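Local coordinates for protein UDP-N-acetylmuramate--L-alanine ligase (Thermotoga maritima, PDB 1J6U) that joins L-alanine to UDP-N-acetylmuramate at the expense of ATP, a step of peptidoglycan biosynthesis in building the bacterial cell wall, at residues A[75-80]-A[98-103]. Sequence-based numbering, arbitrary orientation.
Sequences VIKTPA and IENRLH
Lys77 sets out with CG between its own backbone N and carbonyl carbon (chi1 70°), and bends at chi3 and chi4 turn the ammonium group toward OD1 of Asn100, whose CG is anti to its carbonyl carbon (chi1 -69°). The two side chains run alongside each other, and NZ of Lys77 donates to OD1 of Asn100 at 2.8 Å, a little out of the amide plane. On the way, CD of Lys77 passes CG2 of Ile98 at 3.6 Å; on the same face of the sheet, Val75 and Ile98 lie side by side, covered by helix 86-93.

The backbones beneath illustrate parallel pairing in a beta-alpha-beta crossover, here strand 74-77, helix 86-93 and edge strand 98-100 of the N-terminal Rossmann-like domain. Glu99 brackets Ile76 of the adjacent strand, its N donating to O of Val75 at 2.7 Å and its O accepting from N of Lys77 at 2.7 Å. The pattern runs on into the first turn of helix 101-112, where N of Arg101 reaches O of Lys77 at 2.9 Å, tilted from the carbonyl plane.

Beyond the strand ends, CD of Pro79 sits over one face of the Arg101 guanidinium, 3.1 Å from NH1 and offset toward the rim, while CB of Thr78 lies over the same face, 3.7 Å from NH2. NH1 also forms a salt bridge with Glu174.

Replacing Lys77 by alanine removes the chain beyond CB, which would probably leave OD1 of Asn100 without its ammonium partner and CG2 of Ile98 without the CD that packs on it. The chemistry thus divides the work: main-chain bonds set the strand register, a charged donor ties down a neutral amide, and apolar carbons flank a guanidinium whose charge is probably offset by the salt bridge to Glu174.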
loop_
_atom_site.group_PDB
_atom_site.type_symbol
_atom_site.label_atom_id
_atom_site.label_comp_id
_atom_site.label_asym_id
_atom_site.label_seq_id
_atom_site.Cartn_x
_atom_site.Cartn_y
_atom_site.Cartn_z
ATOM N N VAL A 75 17.852 3.045 -19.354
ATOM C CA VAL A 75 17.052 1.885 -19.031
ATOM C C VAL A 75 16.960 1.791 -17.530
ATOM O O VAL A 75 17.991 1.816 -16.854
ATOM C CB VAL A 75 17.694 0.562 -19.508
ATOM C CG1 VAL A 75 17.038 -0.606 -18.754
ATOM C CG2 VAL A 75 17.505 0.375 -20.996
ATOM N N ILE A 76 15.738 1.663 -17.013
ATOM C CA ILE A 76 15.549 1.514 -15.578
ATOM C C ILE A 76 14.921 0.158 -15.290
ATOM O O ILE A 76 13.999 -0.287 -16.007
ATOM C CB ILE A 76 14.633 2.597 -15.021
ATOM C CG1 ILE A 76 15.203 3.966 -15.374
ATOM C CG2 ILE A 76 14.503 2.420 -13.514
ATOM C CD1 ILE A 76 14.355 5.085 -14.913
ATOM N N LYS A 77 15.412 -0.502 -14.246
ATOM C CA LYS A 77 14.891 -1.822 -13.887
ATOM C C LYS A 77 14.612 -1.988 -12.395
ATOM O O LYS A 77 15.233 -1.356 -11.546
ATOM C CB LYS A 77 15.874 -2.911 -14.338
ATOM C CG LYS A 77 17.166 -2.962 -13.542
ATOM C CD LYS A 77 18.189 -3.856 -14.226
ATOM C CE LYS A 77 18.811 -4.854 -13.282
ATOM N NZ LYS A 77 19.737 -4.298 -12.263
ATOM N N THR A 78 13.672 -2.855 -12.083
ATOM C CA THR A 78 13.332 -3.132 -10.699
ATOM C C THR A 78 14.214 -4.255 -10.166
ATOM O O THR A 78 14.761 -5.051 -10.926
ATOM C CB THR A 78 11.912 -3.592 -10.599
ATOM O OG1 THR A 78 11.846 -4.994 -10.926
ATOM C CG2 THR A 78 11.053 -2.778 -11.564
ATOM N N PRO A 79 14.328 -4.363 -8.842
ATOM C CA PRO A 79 15.172 -5.427 -8.284
ATOM C C PRO A 79 14.820 -6.813 -8.803
ATOM O O PRO A 79 15.657 -7.711 -8.777
ATOM C CB PRO A 79 14.945 -5.309 -6.776
ATOM C CG PRO A 79 14.521 -3.855 -6.593
ATOM C CD PRO A 79 13.637 -3.603 -7.784
ATOM N N ALA A 80 13.592 -6.996 -9.284
ATOM C CA ALA A 80 13.198 -8.317 -9.781
ATOM C C ALA A 80 13.707 -8.653 -11.184
ATOM O O ALA A 80 13.746 -9.815 -11.558
ATOM C CB ALA A 80 11.685 -8.468 -9.756
ATOM N N ILE A 98 22.117 1.516 -17.417
ATOM C CA ILE A 98 21.005 0.848 -16.774
ATOM C C ILE A 98 20.991 1.256 -15.332
ATOM O O ILE A 98 22.028 1.234 -14.664
ATOM C CB ILE A 98 21.164 -0.675 -16.816
ATOM C CG1 ILE A 98 20.982 -1.171 -18.242
ATOM C CG2 ILE A 98 20.139 -1.345 -15.909
ATOM C CD1 ILE A 98 21.643 -2.508 -18.442
ATOM N N GLU A 99 19.814 1.633 -14.855
ATOM C CA GLU A 99 19.701 2.029 -13.481
ATOM C C GLU A 99 18.606 1.296 -12.751
ATOM O O GLU A 99 17.653 0.795 -13.371
ATOM C CB GLU A 99 19.498 3.516 -13.399
ATOM C CG GLU A 99 20.327 4.066 -12.301
ATOM C CD GLU A 99 20.749 5.454 -12.604
ATOM O OE1 GLU A 99 21.166 5.675 -13.771
ATOM O OE2 GLU A 99 20.665 6.304 -11.681
ATOM N N ASN A 100 18.783 1.199 -11.434
ATOM C CA ASN A 100 17.822 0.543 -10.546
ATOM C C ASN A 100 16.798 1.538 -10.024
ATOM O O ASN A 100 17.137 2.675 -9.693
ATOM C CB ASN A 100 18.562 -0.133 -9.399
ATOM C CG ASN A 100 19.386 -1.334 -9.888
ATOM O OD1 ASN A 100 18.838 -2.270 -10.482
ATOM N ND2 ASN A 100 20.697 -1.300 -9.664
ATOM N N ARG A 101 15.542 1.101 -9.989
ATOM C CA ARG A 101 14.406 1.895 -9.535
ATOM C C ARG A 101 14.695 2.837 -8.351
ATOM O O ARG A 101 14.654 4.058 -8.505
ATOM C CB ARG A 101 13.258 0.946 -9.179
ATOM C CG ARG A 101 11.889 1.611 -8.938
ATOM C CD ARG A 101 10.820 0.558 -8.550
ATOM N NE ARG A 101 11.297 -0.306 -7.460
ATOM C CZ ARG A 101 10.822 -1.529 -7.186
ATOM N NH1 ARG A 101 11.322 -2.252 -6.171
ATOM N NH2 ARG A 101 9.842 -2.043 -7.925
ATOM N N LEU A 102 15.030 2.274 -7.191
ATOM C CA LEU A 102 15.235 3.078 -5.989
ATOM C C LEU A 102 16.299 4.099 -6.171
ATOM O O LEU A 102 16.105 5.283 -5.874
ATOM C CB LEU A 102 15.602 2.223 -4.784
ATOM C CG LEU A 102 14.760 2.404 -3.532
ATOM C CD1 LEU A 102 15.633 2.075 -2.347
ATOM C CD2 LEU A 102 14.194 3.833 -3.439
ATOM N N HIS A 103 17.435 3.624 -6.653
ATOM C CA HIS A 103 18.574 4.483 -6.895
ATOM C C HIS A 103 18.205 5.625 -7.844
ATOM O O HIS A 103 18.593 6.761 -7.627
ATOM C CB HIS A 103 19.718 3.666 -7.493
ATOM C CG HIS A 103 20.950 4.468 -7.719
ATOM N ND1 HIS A 103 21.914 4.632 -6.747
ATOM C CD2 HIS A 103 21.325 5.248 -8.761
ATOM C CE1 HIS A 103 22.829 5.481 -7.179
ATOM N NE2 HIS A 103 22.495 5.871 -8.397
#